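Local coordinates for ABC transporter, periplasmic solute-binding protein (Rhizobium meliloti, PDB 4WED) that probably binds small solutes, perhaps peptides or nickel- or haem-type ligands, and delivers them to an ABC transporter in the membrane, at residues Met277-Asp282 against Lys294-Gly299; Glu285-Pro290 against Leu364-Val369; Glu383-Glu388 against Ile394-Arg399; Leu421-Pro426 against Val434-Ser439; Gly447-Asp452 against Asp486-Leu491. All coordinates share one frame; numbering follows the deposited sequence.

Contact 1: Met277-Asp282 against Lys294-Gly299; sequences MAFNPD and KAVSIG
Val-296 meets Met-277 and Phe-279 with one branch, its CG1 methyl, and the contact is wholly apolar. The selenomethionine at Met-277 runs out straight and then bends at its last torsion (chi3 66°), so that CE swings across the valine at roughly a right angle and lies 3.5 Å from Val-296 CG1. Phe-279 arrives from the opposite direction to Val-296. Its ring presents an edge, with the methyl lying near the ring plane, and Phe-279 CE1 is 3.9 Å from Val-296 CG1. CG1 can serve both partners because it stands opposite the backbone N of its own residue (chi1 167°).

The pattern is that of a helix laid on a beta sheet: helix 290-299 rests against alternate residues of strand 274-279, whose neighbours 417-421 and 488-500 continue the antiparallel sheet. The backbones stay well apart, Met-277 CA and Ser-297 CA being 8.8 Å from each other.

Polar bonds lie outside this apolar patch. Within the helix Ile-298 N reaches Lys-294 O at 2.8 Å. Ser-297 O accepts from Arg-302 NH1, while Asn-280 ND2, just past the strand, donates to Tyr-415 O.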
# COMPACT_ATOMS: atom_id res chain seq x y z
N MSE A 277 -10.90 -7.06 10.44
CA MSE A 277 -12.30 -7.21 10.67
C MSE A 277 -12.79 -6.07 11.54
O MSE A 277 -12.13 -5.65 12.49
CB MSE A 277 -12.56 -8.53 11.32
CG MSE A 277 -14.06 -8.76 11.25
SE MSE A 277 -14.40 -10.56 11.95
CE MSE A 277 -13.86 -10.29 13.83
N ALA A 278 -13.96 -5.58 11.18
CA ALA A 278 -14.61 -4.46 11.79
C ALA A 278 -15.80 -4.92 12.62
O ALA A 278 -16.44 -5.93 12.32
CB ALA A 278 -15.11 -3.51 10.72
N PHE A 279 -16.11 -4.13 13.64
CA PHE A 279 -17.17 -4.42 14.58
C PHE A 279 -18.19 -3.34 14.43
O PHE A 279 -17.81 -2.18 14.30
CB PHE A 279 -16.63 -4.34 16.03
CG PHE A 279 -15.67 -5.44 16.39
CD1 PHE A 279 -16.10 -6.76 16.45
CD2 PHE A 279 -14.35 -5.15 16.71
CE1 PHE A 279 -15.22 -7.77 16.80
CE2 PHE A 279 -13.46 -6.16 17.04
CZ PHE A 279 -13.91 -7.49 17.08
N ASN A 280 -19.46 -3.67 14.52
CA ASN A 280 -20.48 -2.63 14.54
C ASN A 280 -21.38 -2.66 15.76
O ASN A 280 -22.49 -3.20 15.70
CB ASN A 280 -21.33 -2.70 13.31
CG ASN A 280 -22.26 -1.54 13.23
OD1 ASN A 280 -22.19 -0.61 14.04
ND2 ASN A 280 -23.14 -1.58 12.27
N PRO A 281 -20.90 -2.06 16.86
CA PRO A 281 -21.67 -2.18 18.13
C PRO A 281 -22.98 -1.39 18.12
O PRO A 281 -23.89 -1.72 18.86
CB PRO A 281 -20.69 -1.70 19.20
CG PRO A 281 -19.56 -1.02 18.47
CD PRO A 281 -19.57 -1.44 17.04
N ASP A 282 -23.08 -0.38 17.26
CA ASP A 282 -24.34 0.38 17.10
C ASP A 282 -25.48 -0.52 16.60
O ASP A 282 -26.63 -0.30 16.95
CB ASP A 282 -24.14 1.57 16.16
CG ASP A 282 -23.07 2.56 16.66
OD1 ASP A 282 -23.03 2.84 17.88
OD2 ASP A 282 -22.26 3.06 15.84
N LYS A 294 -13.07 -8.66 22.22
CA LYS A 294 -11.81 -9.32 22.44
C LYS A 294 -11.97 -10.81 22.21
O LYS A 294 -11.12 -11.45 21.59
CB LYS A 294 -11.40 -9.06 23.89
CG LYS A 294 -10.00 -9.51 24.28
CD LYS A 294 -9.65 -8.95 25.65
CE LYS A 294 -8.36 -9.53 26.16
NZ LYS A 294 -8.18 -9.23 27.62
N ALA A 295 -13.05 -11.37 22.74
CA ALA A 295 -13.26 -12.78 22.63
C ALA A 295 -13.37 -13.14 21.17
O ALA A 295 -12.77 -14.11 20.72
CB ALA A 295 -14.51 -13.22 23.40
N VAL A 296 -14.15 -12.37 20.42
CA VAL A 296 -14.27 -12.61 19.01
C VAL A 296 -12.89 -12.64 18.42
O VAL A 296 -12.49 -13.60 17.77
CB VAL A 296 -15.13 -11.55 18.33
CG1 VAL A 296 -14.98 -11.64 16.83
CG2 VAL A 296 -16.58 -11.75 18.72
N SER A 297 -12.10 -11.64 18.75
CA SER A 297 -10.81 -11.52 18.16
C SER A 297 -9.80 -12.63 18.53
O SER A 297 -9.03 -13.13 17.68
CB SER A 297 -10.24 -10.15 18.53
OG SER A 297 -8.89 -10.15 18.22
N ILE A 298 -9.74 -13.03 19.79
CA ILE A 298 -8.82 -14.13 20.14
C ILE A 298 -9.41 -15.50 19.91
O ILE A 298 -8.70 -16.50 19.96
CB ILE A 298 -8.30 -14.09 21.58
CG1 ILE A 298 -9.42 -14.35 22.57
CG2 ILE A 298 -7.55 -12.79 21.85
CD1 ILE A 298 -8.88 -14.53 23.95
N GLY A 299 -10.72 -15.54 19.68
CA GLY A 299 -11.42 -16.78 19.28
C GLY A 299 -11.14 -17.19 17.84
O GLY A 299 -11.46 -18.30 17.43

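Contact 2: Glu285-Pro290 against Leu364-Val369; sequences EPLKDP and LTLELV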
# COMPACT_ATOMS: atom_id res chain seq x y z
N GLU A 285 -25.84 -5.13 19.67
CA GLU A 285 -25.71 -4.77 21.09
C GLU A 285 -24.60 -5.54 21.87
O GLU A 285 -24.01 -5.00 22.79
CB GLU A 285 -27.07 -4.93 21.78
CG GLU A 285 -27.42 -3.91 22.85
CD GLU A 285 -28.66 -4.34 23.62
OE1 GLU A 285 -29.61 -4.86 22.99
OE2 GLU A 285 -28.70 -4.19 24.86
N PRO A 286 -24.31 -6.81 21.48
CA PRO A 286 -23.19 -7.52 22.15
C PRO A 286 -21.76 -6.99 21.88
O PRO A 286 -20.84 -7.24 22.66
CB PRO A 286 -23.34 -8.96 21.63
CG PRO A 286 -24.80 -9.09 21.26
CD PRO A 286 -25.16 -7.74 20.71
N LEU A 287 -21.56 -6.27 20.80
CA LEU A 287 -20.24 -5.84 20.47
C LEU A 287 -19.92 -4.57 21.20
O LEU A 287 -18.80 -4.10 21.12
CB LEU A 287 -20.16 -5.60 18.98
CG LEU A 287 -20.35 -6.87 18.19
CD1 LEU A 287 -20.32 -6.53 16.70
CD2 LEU A 287 -19.29 -7.91 18.56
N LYS A 288 -20.91 -3.99 21.88
CA LYS A 288 -20.66 -2.82 22.73
C LYS A 288 -19.82 -3.22 23.92
O LYS A 288 -19.09 -2.41 24.47
CB LYS A 288 -21.95 -2.18 23.25
CG LYS A 288 -22.93 -1.78 22.17
CD LYS A 288 -23.92 -0.75 22.67
CE LYS A 288 -24.94 -0.41 21.60
NZ LYS A 288 -26.03 0.39 22.21
N ASP A 289 -19.95 -4.46 24.34
CA ASP A 289 -19.13 -4.99 25.39
C ASP A 289 -17.75 -5.34 24.85
O ASP A 289 -17.60 -6.34 24.18
CB ASP A 289 -19.81 -6.22 25.98
CG ASP A 289 -19.10 -6.72 27.21
OD1 ASP A 289 -17.87 -6.50 27.30
OD2 ASP A 289 -19.77 -7.33 28.08
N PRO A 290 -16.72 -4.56 25.17
CA PRO A 290 -15.38 -4.82 24.65
C PRO A 290 -14.76 -6.18 24.96
O PRO A 290 -13.85 -6.60 24.24
CB PRO A 290 -14.53 -3.73 25.29
CG PRO A 290 -15.34 -3.23 26.44
CD PRO A 290 -16.74 -3.31 25.94
N LEU A 364 -26.10 -15.55 21.15
CA LEU A 364 -25.07 -14.60 20.74
C LEU A 364 -24.86 -14.82 19.23
O LEU A 364 -24.07 -15.66 18.81
CB LEU A 364 -23.80 -14.84 21.55
CG LEU A 364 -22.63 -13.86 21.36
CD1 LEU A 364 -23.01 -12.42 21.03
CD2 LEU A 364 -21.73 -13.91 22.60
N THR A 365 -25.65 -14.09 18.45
CA THR A 365 -25.70 -14.24 17.01
C THR A 365 -25.12 -12.99 16.39
O THR A 365 -25.54 -11.89 16.74
CB THR A 365 -27.15 -14.40 16.55
OG1 THR A 365 -27.65 -15.61 17.11
CG2 THR A 365 -27.22 -14.52 15.07
N LEU A 366 -24.13 -13.16 15.52
CA LEU A 366 -23.53 -12.04 14.78
C LEU A 366 -23.54 -12.32 13.29
O LEU A 366 -23.35 -13.45 12.87
CB LEU A 366 -22.12 -11.81 15.25
CG LEU A 366 -22.06 -11.30 16.69
CD1 LEU A 366 -20.67 -11.50 17.25
CD2 LEU A 366 -22.52 -9.85 16.78
N GLU A 367 -23.79 -11.27 12.51
CA GLU A 367 -23.87 -11.38 11.07
C GLU A 367 -22.61 -10.85 10.42
O GLU A 367 -22.32 -9.68 10.47
CB GLU A 367 -25.10 -10.66 10.54
CG GLU A 367 -25.28 -10.87 9.03
CD GLU A 367 -26.32 -9.97 8.39
OE1 GLU A 367 -26.01 -8.78 8.13
OE2 GLU A 367 -27.44 -10.45 8.10
N LEU A 368 -21.87 -11.74 9.79
CA LEU A 368 -20.72 -11.37 9.01
C LEU A 368 -21.13 -11.17 7.54
O LEU A 368 -21.55 -12.12 6.85
CB LEU A 368 -19.66 -12.46 9.13
CG LEU A 368 -18.40 -12.27 8.29
CD1 LEU A 368 -17.87 -10.84 8.33
CD2 LEU A 368 -17.35 -13.25 8.78
N VAL A 369 -21.02 -9.92 7.09
CA VAL A 369 -21.36 -9.58 5.73
C VAL A 369 -20.10 -9.65 4.89
O VAL A 369 -19.06 -9.13 5.28
CB VAL A 369 -22.05 -8.20 5.63
CG1 VAL A 369 -22.47 -7.91 4.18
CG2 VAL A 369 -23.29 -8.17 6.52
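Pro-286 and Leu-364 bring their CA atoms to 7.5 Å where a short turn, 285-288, with helical backbone angles but no regular helical bonds, comes up to strand 362-370. Two pairs of apolar side chains fill the approach. Pro-286 and Leu-364 slide past each other in opposite directions, and the CB edge of the proline ring does most of the touching: Pro-286 CB lies 3.5 Å from Leu-364 CD1, with Pro-286 CG slightly farther from the same methyl. Leu-364 CG, opposite the backbone N (chi1 -175°), carries CD1 to the proline.

Next to this pair Leu-287 interlocks its branched end with that of Leu-366. Leu-287 CG is 3.9 Å and Leu-287 CD1 4.0 Å from Leu-366 CD2, and Leu-287 CD2 is 4.1 Å from Leu-366 CD1, so both methyls of each leucine share in the contact. An alanine at Leu-287 is likely to leave the end of Leu-366 without its packing partner on the turn side and open a gap between turn and strand.

Leu-366 also touches Leu-417 of strand 417-421. Beyond the turn, Asp-289 OD1 accepts from Gln-291 N as the N-cap of helix 290-299. The turn, part of the connection from strand 274-279 to that helix, packs as a connecting loop against the central strand, 362-370, of the small mixed sheet that also holds 358-359 and 395-400.

Contact 3: Glu383-Glu388 against Ile394-Arg399; sequences EVIQSE and IDLVIR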
# COMPACT_ATOMS: atom_id res chain seq x y z
N GLU A 383 -16.33 -18.80 6.60
CA GLU A 383 -16.69 -20.16 7.02
C GLU A 383 -15.66 -20.75 7.95
O GLU A 383 -15.99 -21.60 8.75
CB GLU A 383 -16.86 -21.05 5.80
CG GLU A 383 -17.92 -20.52 4.85
CD GLU A 383 -18.25 -21.48 3.72
OE1 GLU A 383 -17.30 -22.11 3.20
OE2 GLU A 383 -19.45 -21.59 3.35
N VAL A 384 -14.41 -20.32 7.84
CA VAL A 384 -13.41 -20.66 8.84
C VAL A 384 -13.81 -20.03 10.18
O VAL A 384 -13.89 -20.70 11.20
CB VAL A 384 -12.03 -20.08 8.47
CG1 VAL A 384 -11.02 -20.29 9.60
CG2 VAL A 384 -11.52 -20.71 7.19
N ILE A 385 -14.07 -18.73 10.14
CA ILE A 385 -14.43 -17.95 11.33
C ILE A 385 -15.71 -18.48 12.00
O ILE A 385 -15.73 -18.71 13.20
CB ILE A 385 -14.59 -16.46 10.95
CG1 ILE A 385 -13.23 -15.90 10.56
CG2 ILE A 385 -15.21 -15.67 12.09
CD1 ILE A 385 -13.28 -14.61 9.79
N GLN A 386 -16.75 -18.66 11.21
CA GLN A 386 -18.01 -19.12 11.73
C GLN A 386 -17.86 -20.42 12.54
O GLN A 386 -18.55 -20.66 13.56
CB GLN A 386 -18.93 -19.40 10.54
CG GLN A 386 -20.21 -20.16 10.85
CD GLN A 386 -20.95 -20.52 9.58
OE1 GLN A 386 -20.58 -21.47 8.88
NE2 GLN A 386 -22.01 -19.77 9.27
N SER A 387 -16.98 -21.26 12.01
CA SER A 387 -16.65 -22.54 12.59
C SER A 387 -15.83 -22.37 13.90
O SER A 387 -16.01 -23.13 14.86
CB SER A 387 -15.87 -23.36 11.54
OG SER A 387 -15.22 -24.45 12.15
N GLU A 388 -14.95 -21.38 13.92
CA GLU A 388 -14.16 -21.07 15.09
C GLU A 388 -14.97 -20.38 16.19
O GLU A 388 -14.74 -20.64 17.36
CB GLU A 388 -12.99 -20.20 14.69
CG GLU A 388 -11.94 -20.99 13.96
CD GLU A 388 -10.89 -20.11 13.32
OE1 GLU A 388 -11.06 -18.87 13.39
OE2 GLU A 388 -9.91 -20.65 12.77
N ILE A 394 -20.28 -18.65 19.79
CA ILE A 394 -20.89 -17.60 19.01
C ILE A 394 -21.46 -18.18 17.74
O ILE A 394 -20.80 -18.98 17.08
CB ILE A 394 -19.84 -16.52 18.66
CG1 ILE A 394 -19.59 -15.65 19.91
CG2 ILE A 394 -20.30 -15.70 17.45
CD1 ILE A 394 -18.22 -15.07 20.02
N ASP A 395 -22.67 -17.77 17.39
CA ASP A 395 -23.41 -18.23 16.20
C ASP A 395 -23.21 -17.22 15.06
O ASP A 395 -23.88 -16.18 14.99
CB ASP A 395 -24.90 -18.43 16.53
CG ASP A 395 -25.76 -18.81 15.29
OD1 ASP A 395 -25.31 -19.60 14.44
OD2 ASP A 395 -26.90 -18.31 15.18
N LEU A 396 -22.27 -17.52 14.18
CA LEU A 396 -21.95 -16.59 13.10
C LEU A 396 -22.82 -16.88 11.86
O LEU A 396 -22.73 -17.95 11.23
CB LEU A 396 -20.45 -16.66 12.78
CG LEU A 396 -19.91 -15.51 11.91
CD1 LEU A 396 -19.35 -14.35 12.73
CD2 LEU A 396 -18.83 -15.97 10.98
N VAL A 397 -23.69 -15.95 11.54
CA VAL A 397 -24.41 -16.05 10.28
C VAL A 397 -23.68 -15.25 9.17
O VAL A 397 -23.27 -14.08 9.37
CB VAL A 397 -25.93 -15.66 10.40
CG1 VAL A 397 -26.58 -16.31 11.63
CG2 VAL A 397 -26.12 -14.16 10.47
N ILE A 398 -23.52 -15.88 8.00
CA ILE A 398 -22.88 -15.25 6.86
C ILE A 398 -23.90 -14.79 5.83
O ILE A 398 -24.75 -15.55 5.40
CB ILE A 398 -21.89 -16.21 6.19
CG1 ILE A 398 -20.92 -16.75 7.25
CG2 ILE A 398 -21.14 -15.51 5.05
CD1 ILE A 398 -20.09 -17.93 6.80
N ARG A 399 -23.80 -13.52 5.45
CA ARG A 399 -24.55 -12.97 4.34
C ARG A 399 -23.52 -12.58 3.24
O ARG A 399 -22.76 -11.60 3.37
CB ARG A 399 -25.41 -11.79 4.82
CG ARG A 399 -26.40 -11.26 3.80
CD ARG A 399 -27.40 -10.30 4.44
NE ARG A 399 -26.79 -9.02 4.81
CZ ARG A 399 -27.41 -8.06 5.50
NH1 ARG A 399 -28.66 -8.23 5.92
NH2 ARG A 399 -26.78 -6.93 5.79
O HOH W 1 -24.64 -18.85 7.50
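Gln-386 crosses from its helix to Leu-396 and Ile-398 along its whole length. Its CB sits 3.5 Å from Leu-396 CD2. CG, placed opposite the backbone N (chi1 168°), comes to 3.4 Å from Leu-396 O, and the extended chain then carries the amide alongside that carbonyl. The whole amide lies beside Ile-398 CD1, with Gln-386 NE2 closest to that methyl at 3.6 Å, CD next and OE1 farthest at 4.1 Å. At the tip, Gln-386 NE2 donates to Leu-396 O at 2.8 Å, in a bond that is nearly straight (N-H...O 166°) and has its acceptor in the plane of the amide. This bond fixes the turn of the amide. A water accepts weakly from the same nitrogen and also accepts from Ile-398 N at 3.2 Å, forming a second, looser bridge. Replacing Gln-386 by a leucine would probably leave Leu-396 O without this side-chain donor and the water with one partner fewer.

Around this polar link, Leu-396 CD2 is also pressed against Ile-385 CG2 at 3.8 Å, while Glu-383 CG borders Ile-398 CD1 at 3.9 Å.

Helix and strand run almost antiparallel, their local axes at 159°, as the helix and second strand of a beta-alpha-beta crossover do. The first strand, 362-370, pairs in parallel with 395-400, helix 378-392 connects the two strands and packs on 395-400, and helix 302-310 packs beside it through Val-384, Ile-385 and Glu-388. Leu-396 and Ile-385 further meet strand 417-421 at Leu-417 and Phe-419.

Contact 4: Leu421-Pro426 against Val434-Ser439; sequences LTYGAP and VALCLS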
# COMPACT_ATOMS: atom_id res chain seq x y z
N LEU A 421 -9.86 -3.63 4.10
CA LEU A 421 -8.49 -3.71 3.69
C LEU A 421 -7.94 -2.34 3.83
O LEU A 421 -8.58 -1.44 3.43
CB LEU A 421 -8.40 -4.11 2.22
CG LEU A 421 -8.61 -5.60 1.90
CD1 LEU A 421 -8.81 -5.74 0.42
CD2 LEU A 421 -7.46 -6.47 2.33
N THR A 422 -6.77 -2.19 4.43
CA THR A 422 -6.10 -0.91 4.45
C THR A 422 -5.61 -0.51 3.06
O THR A 422 -5.55 -1.29 2.13
CB THR A 422 -4.93 -0.83 5.49
OG1 THR A 422 -3.90 -1.81 5.24
CG2 THR A 422 -5.46 -1.01 6.90
N TYR A 423 -5.29 0.76 2.93
CA TYR A 423 -4.90 1.32 1.67
C TYR A 423 -3.51 0.83 1.25
O TYR A 423 -3.26 0.68 0.03
CB TYR A 423 -4.93 2.85 1.76
CG TYR A 423 -6.32 3.48 1.82
CD1 TYR A 423 -7.45 2.71 1.76
CD2 TYR A 423 -6.48 4.87 1.88
CE1 TYR A 423 -8.70 3.29 1.79
CE2 TYR A 423 -7.74 5.45 1.87
CZ TYR A 423 -8.85 4.64 1.84
OH TYR A 423 -10.13 5.12 1.85
N GLY A 424 -2.61 0.61 2.21
CA GLY A 424 -1.24 0.18 1.89
C GLY A 424 -0.25 1.31 1.56
O GLY A 424 -0.62 2.47 1.45
N ALA A 425 1.03 0.97 1.42
CA ALA A 425 2.06 1.94 1.12
C ALA A 425 1.75 2.49 -0.24
O ALA A 425 1.30 1.73 -1.06
CB ALA A 425 3.42 1.28 1.09
N PRO A 426 1.98 3.78 -0.51
CA PRO A 426 2.66 4.73 0.36
C PRO A 426 1.71 5.71 1.06
O PRO A 426 2.15 6.76 1.52
CB PRO A 426 3.50 5.52 -0.64
CG PRO A 426 2.62 5.59 -1.86
CD PRO A 426 1.79 4.34 -1.86
N VAL A 434 -7.27 8.11 8.73
CA VAL A 434 -8.17 9.19 8.52
C VAL A 434 -9.42 8.68 7.80
O VAL A 434 -10.54 8.95 8.24
CB VAL A 434 -7.48 10.30 7.70
CG1 VAL A 434 -8.50 11.27 7.12
CG2 VAL A 434 -6.49 11.06 8.60
N ALA A 435 -9.23 7.97 6.69
CA ALA A 435 -10.35 7.59 5.85
C ALA A 435 -11.27 6.59 6.54
O ALA A 435 -12.49 6.65 6.34
CB ALA A 435 -9.86 7.03 4.53
N LEU A 436 -10.71 5.69 7.35
CA LEU A 436 -11.48 4.60 7.91
C LEU A 436 -11.82 4.77 9.38
O LEU A 436 -12.61 4.02 9.93
CB LEU A 436 -10.73 3.27 7.74
CG LEU A 436 -10.36 2.84 6.31
CD1 LEU A 436 -9.64 1.49 6.38
CD2 LEU A 436 -11.56 2.73 5.38
N CYS A 437 -11.19 5.74 10.04
CA CYS A 437 -11.34 5.86 11.47
C CYS A 437 -11.76 7.23 11.98
O CYS A 437 -12.34 7.31 13.05
CB CYS A 437 -10.07 5.43 12.16
SG CYS A 437 -9.67 3.69 11.89
N LEU A 438 -11.50 8.31 11.25
CA LEU A 438 -11.93 9.63 11.71
C LEU A 438 -13.42 9.86 11.37
O LEU A 438 -13.79 9.88 10.19
CB LEU A 438 -11.04 10.72 11.08
CG LEU A 438 -11.19 12.22 11.54
CD1 LEU A 438 -10.57 12.54 12.89
CD2 LEU A 438 -10.56 13.14 10.53
N SER A 439 -14.27 10.03 12.39
CA SER A 439 -15.71 10.36 12.18
C SER A 439 -15.94 11.47 11.17
O SER A 439 -16.76 11.33 10.28
CB SER A 439 -16.42 10.80 13.46
OG SER A 439 -16.81 9.68 14.23
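Ala-435, whose methyl receives the hydroxyl end of Tyr-423, has its carbonyl oxygen on Lys-448 NZ, an ammonium nitrogen gripped by three backbone oxygens, those of Ala-435, Leu-438 and Phe-441. These three carbonyls probably offset the lysine's charge while tying down the end of helix 430-437, where Leu-438 is the first residue to leave helical angles. The last turn still closes normally, with Leu-438 N on Val-434 O at 3.2 Å.

Across the contact the packing is light and rests on one aromatic side chain. The phenol of Tyr-423 reaches the helix with its far end: OH is 3.3 Å from Ala-435 CB, and CZ is 3.7 Å from the same methyl, which approaches the ring at a slant. CG stands opposite the carbonyl carbon (chi1 -72°), which sends the ring out toward the helix. Leu-436 adds looser packing. Its CD2 stays 4.5 Å from Tyr-423 OH, and its CD1 is 4.3 Å from Leu-421 O, so this leucine lies between Leu-421 and the tyrosine hydroxyl.

The loop itself is held by polar bonds: Ser-432 OG meets Tyr-423 N, and Asp-428 OD2 meets Gly-424 N. At its backbone angles (phi 85°, psi 172°) a side chain on Gly-424 would jam against the preceding carbonyl oxygen, which calls for glycine. A cis peptide bond precedes Pro-426, which touches Tyr-71. The whole is a strand-loop-helix connection, from strand 417-421 into helix 430-437, near the centre of the molecule, in a family whose members typically enclose their solute between two lobes.

Contact 5: Gly447-Asp452 against Asp486-Leu491; sequences GKLVTD and DAIAPL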
# COMPACT_ATOMS: atom_id res chain seq x y z
N GLY A 447 -16.80 3.84 3.71
CA GLY A 447 -17.16 3.01 4.89
C GLY A 447 -16.23 3.30 6.09
O GLY A 447 -15.14 3.85 5.92
N LYS A 448 -16.64 2.94 7.30
CA LYS A 448 -15.81 3.15 8.52
C LYS A 448 -15.54 1.89 9.34
O LYS A 448 -16.45 1.16 9.73
CB LYS A 448 -16.48 4.15 9.46
CG LYS A 448 -16.68 5.53 8.87
CD LYS A 448 -15.36 6.28 8.96
CE LYS A 448 -15.32 7.49 8.05
NZ LYS A 448 -14.04 8.22 8.29
N LEU A 449 -14.27 1.67 9.62
CA LEU A 449 -13.82 0.68 10.61
C LEU A 449 -14.34 0.95 12.02
O LEU A 449 -14.91 0.08 12.68
CB LEU A 449 -12.29 0.68 10.65
CG LEU A 449 -11.51 -0.62 10.71
CD1 LEU A 449 -12.02 -1.68 9.76
CD2 LEU A 449 -10.04 -0.29 10.41
N VAL A 450 -14.15 2.17 12.47
CA VAL A 450 -14.52 2.52 13.82
C VAL A 450 -14.75 4.03 13.94
O VAL A 450 -13.95 4.81 13.45
CB VAL A 450 -13.42 2.03 14.79
CG1 VAL A 450 -12.05 2.47 14.32
CG2 VAL A 450 -13.70 2.52 16.20
N THR A 451 -15.85 4.43 14.56
CA THR A 451 -16.16 5.86 14.70
C THR A 451 -16.49 6.20 16.13
O THR A 451 -17.58 5.88 16.62
CB THR A 451 -17.34 6.29 13.80
OG1 THR A 451 -18.44 5.36 13.93
CG2 THR A 451 -16.88 6.37 12.35
N ASP A 452 -15.54 6.82 16.82
CA ASP A 452 -15.79 7.36 18.15
C ASP A 452 -15.36 8.84 18.16
O ASP A 452 -14.19 9.17 18.38
CB ASP A 452 -15.07 6.55 19.22
CG ASP A 452 -15.64 6.78 20.62
OD1 ASP A 452 -16.43 7.72 20.86
OD2 ASP A 452 -15.27 6.00 21.51
N ASP A 486 -10.24 -2.79 22.09
CA ASP A 486 -10.54 -3.89 21.18
C ASP A 486 -11.50 -3.40 20.11
O ASP A 486 -12.54 -3.98 19.86
CB ASP A 486 -11.13 -5.08 21.95
CG ASP A 486 -10.09 -5.77 22.85
OD1 ASP A 486 -9.23 -6.49 22.28
OD2 ASP A 486 -10.15 -5.60 24.11
N ALA A 487 -11.13 -2.28 19.49
CA ALA A 487 -12.04 -1.56 18.62
C ALA A 487 -12.05 -2.12 17.23
O ALA A 487 -13.04 -1.94 16.51
CB ALA A 487 -11.66 -0.11 18.56
N ILE A 488 -10.96 -2.80 16.87
CA ILE A 488 -10.80 -3.44 15.57
C ILE A 488 -10.19 -4.82 15.74
O ILE A 488 -9.63 -5.10 16.79
CB ILE A 488 -9.90 -2.59 14.61
CG1 ILE A 488 -8.55 -2.26 15.25
CG2 ILE A 488 -10.62 -1.31 14.18
CD1 ILE A 488 -7.48 -1.89 14.23
N ALA A 489 -10.28 -5.69 14.72
CA ALA A 489 -9.57 -7.00 14.74
C ALA A 489 -8.75 -7.22 13.47
O ALA A 489 -9.27 -7.70 12.51
CB ALA A 489 -10.56 -8.17 14.97
N PRO A 490 -7.46 -6.82 13.46
CA PRO A 490 -6.60 -7.12 12.31
C PRO A 490 -6.42 -8.61 12.18
O PRO A 490 -6.30 -9.29 13.15
CB PRO A 490 -5.28 -6.44 12.67
CG PRO A 490 -5.59 -5.45 13.74
CD PRO A 490 -6.75 -6.04 14.50
N LEU A 491 -6.49 -9.14 10.97
CA LEU A 491 -6.48 -10.58 10.79
C LEU A 491 -5.13 -11.05 10.26
O LEU A 491 -4.34 -11.59 11.00
CB LEU A 491 -7.63 -10.96 9.88
CG LEU A 491 -9.00 -10.61 10.48
CD1 LEU A 491 -10.07 -11.02 9.49
CD2 LEU A 491 -9.18 -11.37 11.78
O HOH W 2 -14.19 -2.25 14.13
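Leu-449 and Val-450 both pack on Ile-488, and most of the apolar part of the contact converges on one methyl, Ile-488 CG2. Leu-449 comes to it at an angle with its branch point, Leu-449 CG lying 3.6 Å from Ile-488 CG2, and adds its CD2 methyl at 3.9 Å from the same atom. Val-450 crosses the isoleucine at about a right angle, with Val-450 CG1 4.0 Å from Ile-488 CG2. Its other branch serves a different neighbour: Val-450 CG2 is 4.1 Å from Ala-487 CB. Ile-488 holds its CG1 in the crowded position between backbone N and carbonyl carbon (chi1 54°), and that turn leaves CG2 on the side facing the two partners.

Here an irregular loop, coming between helices 430-437 and 457-465, packs beside strand 488-500 and the residue leading into it. That strand follows directly on helix 471-485, which ends in a Schellman motif at Asp-486 before the chain enters the antiparallel sheet beside strand 274-279. Leu-449 also touches Val-276 and Ala-278 of the latter strand.

The polar part is a single bridge through water. One molecule donates to Leu-449 O at 2.8 Å and to Ala-487 O at 2.7 Å, joining two carbonyls that cannot bond to each other. Outside the segments, Trp-481 and Leu-482 of helix 471-485 pack on Ala-487, with Leu-482 also on Val-450.

Overall arrangement
Along the chain contacts 1 and 2 interleave their segments, and contacts 3, 4 and 5 follow in series. Contacts 1 and 2 lie about 7 Å apart between centres and contacts 1 and 5 about 9 Å, the latter meeting in one antiparallel sheet through neighbouring strands 274-279 and 488-500. Contacts 2 and 3 share the small mixed sheet, where 362-370 runs beside 395-400. Contact 4 stands farthest from contact 3, about 26 Å between centres, but its helix end joins contact 5 through Lys-448. Contacts 1, 2, 3 and 5 lie on the same side of the chain's centre, linked in a chain of touching neighbours, probably within one lobe, and contact 4 extends it toward the middle of the protein.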